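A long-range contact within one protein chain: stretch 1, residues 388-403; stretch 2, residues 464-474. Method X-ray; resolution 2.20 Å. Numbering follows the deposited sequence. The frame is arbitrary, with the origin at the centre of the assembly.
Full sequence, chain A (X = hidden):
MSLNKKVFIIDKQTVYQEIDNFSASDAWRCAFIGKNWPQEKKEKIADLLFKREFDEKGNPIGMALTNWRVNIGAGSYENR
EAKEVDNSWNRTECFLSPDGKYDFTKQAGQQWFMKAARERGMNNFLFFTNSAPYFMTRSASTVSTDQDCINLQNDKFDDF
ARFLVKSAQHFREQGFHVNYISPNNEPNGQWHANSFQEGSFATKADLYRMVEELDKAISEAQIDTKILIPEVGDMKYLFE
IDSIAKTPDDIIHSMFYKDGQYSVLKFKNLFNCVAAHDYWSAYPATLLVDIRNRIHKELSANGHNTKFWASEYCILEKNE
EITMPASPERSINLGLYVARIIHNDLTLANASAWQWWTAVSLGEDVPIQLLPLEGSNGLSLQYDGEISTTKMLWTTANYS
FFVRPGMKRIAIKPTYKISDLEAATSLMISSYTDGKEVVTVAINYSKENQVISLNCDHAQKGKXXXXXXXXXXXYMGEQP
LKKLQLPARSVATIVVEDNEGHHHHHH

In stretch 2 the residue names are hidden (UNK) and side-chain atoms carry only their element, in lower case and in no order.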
# COMPACT_ATOMS: atom_id res chain seq x y z
N SER A 388 19.14 4.40 -4.12
CA SER A 388 19.10 3.66 -5.37
C SER A 388 17.63 3.32 -5.73
O SER A 388 16.95 2.67 -4.95
CB SER A 388 19.96 2.41 -5.18
OG SER A 388 19.92 1.55 -6.30
N THR A 389 17.13 3.77 -6.87
CA THR A 389 15.77 3.40 -7.28
C THR A 389 15.74 1.97 -7.83
O THR A 389 16.70 1.53 -8.45
CB THR A 389 15.15 4.38 -8.33
OG1 THR A 389 15.89 4.32 -9.56
CG2 THR A 389 15.16 5.79 -7.79
N THR A 390 14.67 1.23 -7.53
CA THR A 390 14.54 -0.10 -8.09
C THR A 390 13.61 -0.01 -9.28
O THR A 390 12.96 1.03 -9.51
CB THR A 390 14.01 -1.12 -7.06
OG1 THR A 390 12.65 -0.81 -6.75
CG2 THR A 390 14.85 -1.12 -5.78
N LYS A 391 13.53 -1.07 -10.08
CA LYS A 391 12.57 -1.08 -11.18
C LYS A 391 11.10 -1.13 -10.67
O LYS A 391 10.16 -0.81 -11.42
CB LYS A 391 12.86 -2.23 -12.14
CG LYS A 391 14.19 -2.06 -12.91
CD LYS A 391 14.06 -0.94 -13.95
CE LYS A 391 15.38 -0.67 -14.65
NZ LYS A 391 15.18 0.37 -15.71
N MET A 392 10.95 -1.55 -9.41
CA MET A 392 9.68 -1.60 -8.72
C MET A 392 9.20 -0.18 -8.53
O MET A 392 8.02 0.07 -8.64
CB MET A 392 9.80 -2.34 -7.37
CG MET A 392 9.84 -3.90 -7.49
SD MET A 392 10.31 -4.87 -6.06
CE MET A 392 12.08 -4.45 -5.95
N LEU A 393 10.12 0.76 -8.30
CA LEU A 393 9.67 2.13 -8.18
C LEU A 393 9.05 2.56 -9.51
O LEU A 393 7.96 3.10 -9.55
CB LEU A 393 10.80 3.09 -7.76
CG LEU A 393 10.40 4.55 -7.46
CD1 LEU A 393 11.37 5.25 -6.51
CD2 LEU A 393 10.32 5.37 -8.74
N TRP A 394 9.77 2.30 -10.59
CA TRP A 394 9.34 2.76 -11.91
C TRP A 394 8.08 2.05 -12.46
O TRP A 394 7.21 2.67 -13.08
CB TRP A 394 10.55 2.76 -12.86
CG TRP A 394 11.61 3.66 -12.28
CD1 TRP A 394 12.84 3.28 -11.76
CD2 TRP A 394 11.51 5.09 -12.07
NE1 TRP A 394 13.50 4.40 -11.31
CE2 TRP A 394 12.70 5.51 -11.45
CE3 TRP A 394 10.51 6.05 -12.34
CZ2 TRP A 394 12.95 6.85 -11.12
CZ3 TRP A 394 10.74 7.36 -11.99
CH2 TRP A 394 11.95 7.75 -11.38
N THR A 395 7.94 0.77 -12.18
CA THR A 395 6.75 0.05 -12.64
C THR A 395 5.52 0.46 -11.84
O THR A 395 4.42 0.51 -12.40
CB THR A 395 6.92 -1.48 -12.62
OG1 THR A 395 7.17 -1.92 -11.28
CG2 THR A 395 8.07 -1.91 -13.54
N THR A 396 5.70 0.78 -10.56
CA THR A 396 4.61 1.38 -9.76
C THR A 396 4.22 2.73 -10.37
O THR A 396 3.04 3.01 -10.57
CB THR A 396 4.98 1.59 -8.28
OG1 THR A 396 5.35 0.34 -7.70
CG2 THR A 396 3.81 2.16 -7.49
N ALA A 397 5.23 3.53 -10.68
CA ALA A 397 5.03 4.85 -11.28
C ALA A 397 4.24 4.83 -12.58
O ALA A 397 3.51 5.76 -12.85
CB ALA A 397 6.39 5.60 -11.45
N ASN A 398 4.39 3.77 -13.39
CA ASN A 398 3.59 3.59 -14.61
C ASN A 398 2.12 3.76 -14.25
O ASN A 398 1.34 4.33 -15.01
CB ASN A 398 3.80 2.18 -15.20
CG ASN A 398 4.96 2.11 -16.20
OD1 ASN A 398 4.80 2.43 -17.41
ND2 ASN A 398 6.12 1.70 -15.72
N TYR A 399 1.76 3.25 -13.09
CA TYR A 399 0.41 3.41 -12.56
C TYR A 399 0.24 4.71 -11.78
O TYR A 399 -0.53 5.60 -12.19
CB TYR A 399 0.05 2.23 -11.68
CG TYR A 399 -0.13 0.94 -12.42
CD1 TYR A 399 -1.34 0.63 -13.05
CD2 TYR A 399 0.91 -0.00 -12.49
CE1 TYR A 399 -1.52 -0.59 -13.74
CE2 TYR A 399 0.73 -1.22 -13.16
CZ TYR A 399 -0.48 -1.49 -13.78
OH TYR A 399 -0.64 -2.68 -14.45
N SER A 400 0.99 4.82 -10.66
CA SER A 400 0.77 5.88 -9.69
C SER A 400 0.90 7.28 -10.21
O SER A 400 0.14 8.15 -9.79
CB SER A 400 1.62 5.68 -8.41
OG SER A 400 3.02 5.83 -8.63
N PHE A 401 1.84 7.51 -11.12
CA PHE A 401 2.12 8.90 -11.62
C PHE A 401 0.98 9.41 -12.53
O PHE A 401 0.69 10.60 -12.57
CB PHE A 401 3.50 8.93 -12.35
CG PHE A 401 3.96 10.31 -12.80
CD1 PHE A 401 4.81 11.07 -12.00
CD2 PHE A 401 3.59 10.82 -14.04
CE1 PHE A 401 5.29 12.36 -12.44
CE2 PHE A 401 4.04 12.11 -14.49
CZ PHE A 401 4.89 12.87 -13.68
N PHE A 402 0.32 8.47 -13.23
CA PHE A 402 -0.71 8.76 -14.23
C PHE A 402 -2.18 8.42 -13.80
O PHE A 402 -3.14 9.06 -14.25
CB PHE A 402 -0.34 8.02 -15.51
CG PHE A 402 0.97 8.46 -16.11
CD1 PHE A 402 1.05 9.66 -16.82
CD2 PHE A 402 2.13 7.69 -15.94
CE1 PHE A 402 2.25 10.08 -17.38
CE2 PHE A 402 3.33 8.10 -16.49
CZ PHE A 402 3.39 9.31 -17.21
N VAL A 403 -2.33 7.44 -12.92
CA VAL A 403 -3.65 7.03 -12.41
C VAL A 403 -3.97 7.77 -11.11
O VAL A 403 -3.59 7.33 -10.02
CB VAL A 403 -3.78 5.47 -12.27
CG1 VAL A 403 -5.24 5.08 -11.96
CG2 VAL A 403 -3.35 4.76 -13.56
N UNK A 464 3.76 8.07 -24.73
CA UNK A 464 4.16 6.78 -24.23
C UNK A 464 5.30 6.97 -23.23
O UNK A 464 6.23 7.76 -23.47
c UNK A 464 3.39 5.53 -26.26
c UNK A 464 5.21 4.57 -24.86
c UNK A 464 4.57 5.84 -25.38
N UNK A 465 5.18 6.23 -22.12
CA UNK A 465 6.18 6.20 -21.04
C UNK A 465 6.50 4.75 -20.76
O UNK A 465 5.60 3.93 -20.58
c UNK A 465 6.02 9.38 -19.86
c UNK A 465 3.42 9.86 -20.74
c UNK A 465 5.16 8.29 -20.06
c UNK A 465 4.28 10.93 -20.54
c UNK A 465 5.62 6.88 -19.81
c UNK A 465 3.86 8.56 -20.51
o UNK A 465 3.85 12.23 -20.76
c UNK A 465 5.58 10.70 -20.09
N UNK A 466 7.79 4.42 -20.72
CA UNK A 466 8.26 3.05 -20.82
C UNK A 466 9.32 2.68 -19.78
O UNK A 466 10.31 3.41 -19.60
c UNK A 466 9.07 1.45 -22.80
c UNK A 466 8.85 2.84 -22.22
c UNK A 466 7.75 0.71 -22.85
c UNK A 466 9.63 1.57 -24.21
N UNK A 467 9.06 1.55 -19.09
CA UNK A 467 9.98 0.94 -18.12
C UNK A 467 10.44 -0.45 -18.62
O UNK A 467 9.64 -1.34 -18.89
c UNK A 467 10.34 0.23 -15.70
o UNK A 467 8.91 2.07 -16.25
c UNK A 467 9.34 0.80 -16.72
N UNK A 468 11.75 -0.61 -18.76
CA UNK A 468 12.33 -1.86 -19.18
C UNK A 468 13.57 -2.13 -18.34
O UNK A 468 13.86 -1.40 -17.37
o UNK A 468 13.84 -0.86 -20.79
c UNK A 468 12.77 -1.81 -20.66
c UNK A 468 11.64 -1.42 -21.57
N UNK A 469 14.30 -3.18 -18.71
CA UNK A 469 15.62 -3.44 -18.14
C UNK A 469 16.55 -2.22 -18.26
O UNK A 469 17.36 -2.00 -17.40
c UNK A 469 16.29 -4.76 -18.72
c UNK A 469 16.63 -4.61 -20.18
c UNK A 469 17.53 -5.14 -17.92
c UNK A 469 18.18 -6.45 -18.33
N UNK A 470 16.39 -1.43 -19.32
CA UNK A 470 17.22 -0.25 -19.59
C UNK A 470 16.60 1.11 -19.21
O UNK A 470 17.31 2.12 -19.15
c UNK A 470 18.35 -1.29 -21.62
o UNK A 470 19.34 -1.67 -20.92
c UNK A 470 17.47 -0.18 -21.11
o UNK A 470 18.04 -1.79 -22.72
N UNK A 471 15.28 1.16 -19.02
CA UNK A 471 14.55 2.42 -18.94
C UNK A 471 13.75 2.58 -17.64
O UNK A 471 13.02 1.67 -17.23
c UNK A 471 14.34 2.75 -21.50
c UNK A 471 13.61 2.53 -20.16
c UNK A 471 13.52 2.32 -22.74
c UNK A 471 14.22 2.74 -24.08
n UNK A 471 15.71 2.35 -24.18
N UNK A 472 13.92 3.72 -16.97
CA UNK A 472 13.11 4.07 -15.80
C UNK A 472 12.00 5.02 -16.24
O UNK A 472 12.18 6.22 -16.24
c UNK A 472 13.94 4.74 -14.72
n UNK A 472 16.11 4.48 -13.62
o UNK A 472 15.04 2.60 -14.23
c UNK A 472 15.08 3.84 -14.17
N UNK A 473 10.84 4.48 -16.61
CA UNK A 473 9.69 5.30 -17.02
C UNK A 473 10.12 6.48 -17.91
O UNK A 473 9.97 7.65 -17.57
c UNK A 473 7.41 6.18 -16.11
c UNK A 473 6.72 6.59 -14.83
c UNK A 473 8.85 5.75 -15.81
c UNK A 473 6.61 5.07 -16.80
N UNK A 474 10.68 6.12 -19.06
CA UNK A 474 11.23 7.10 -20.00
C UNK A 474 10.15 7.55 -20.94
O UNK A 474 9.40 6.73 -21.47
n UNK A 474 15.73 9.49 -18.45
c UNK A 474 14.73 8.84 -17.84
c UNK A 474 13.59 6.14 -20.10
n UNK A 474 14.35 9.17 -16.61
c UNK A 474 14.40 7.38 -19.80
n UNK A 474 14.09 7.84 -18.45
c UNK A 474 12.34 6.46 -20.84
O HOH W 1 17.86 1.17 -16.39

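Position 464 carries three side-chain carbons, one bearing the other two, and none comes near stretch 1. A carbon forked at once, without a heteroatom, is valine: V464.

Position 465 has one carbon, then a six-carbon ring bearing one oxygen. CA-to-CB points toward stretch 1, and CZ of F402 lies over one face of the ring, 3.4 Å from its nearest carbon. A hydroxylated six-membered ring is tyrosine, so this is Y465 and the near atom is CD2. The two ring centroids are 4.5 Å apart with planes at 40°, an oblique pair.

Position 466 shows four carbons, forked at the second, with CA-to-CB pointing away, as expected for alternation along a strand. The fork identifies leucine, L466.

At 467 the first carbon carries one oxygen and one carbon. The oxygen sits 2.9 Å from ND2 of N398, which donates to it with an N-H...O angle of 137°, and the carbon packs 3.8 Å from CG2 of T395. This is threonine, T467.

Position 468 repeats that pattern, one carbon bearing an oxygen and a carbon, but CA-to-CB points away, and the backbone O lies 2.8 Å from NZ of K391, which donates to it. It too is threonine, T468. The backbone N of position 470 donates to OG1 of T468 at 3.0 Å.

Position 469 has four carbons, forked at the first, with one arm two carbons long. CA-to-CB points away, and the backbone O lies 3.6 Å from CE of K391. This is isoleucine, I469.

Position 470 has two carbons, the second carrying two oxygens; CA-to-CB points away from stretch 1. The carboxylate makes it aspartate, D470.

Position 471 is a row of four carbons ending in nitrogen. CA-to-CB points away, and the backbone O accepts a weak bond from NZ of K391 at 2.9 Å. This is lysine, K471.

At 472 there are two carbons, the second carrying one oxygen and one nitrogen, an amide. The oxygen is 2.7 Å from NZ of K391, which donates to it, and CB stands 3.3 Å from the centroid of the W394 five-membered ring, 4° off its normal. This is asparagine, N472.

Position 473 has four carbons, forked at the second, with CA-to-CB toward stretch 1. One end carbon lies 3.5 Å from CB of A397, and CB lies 3.9 Å from CE3 of W394. This is leucine, L473, and the end carbon is CD2.

Position 474 has three carbons, a nitrogen, then a carbon bearing two more nitrogens, a guanidinium; CA-to-CB points away. This is arginine, R474.

The contact buries 623 Å² and sets helix 391-400 against strand 464-467 at 155°, nearly antiparallel. K391 anchors one end, its ammonium group gathering acceptors from T468, K471 and N472. W394 presents a face to N472 while its NE1 donates to OG1 of T389 at 3.0 Å. Farther along, L473 packs against A397 and F402, and N398 ties the helix to T467.

Stretch 2, residues 464-474: VYLTTIDKNLR
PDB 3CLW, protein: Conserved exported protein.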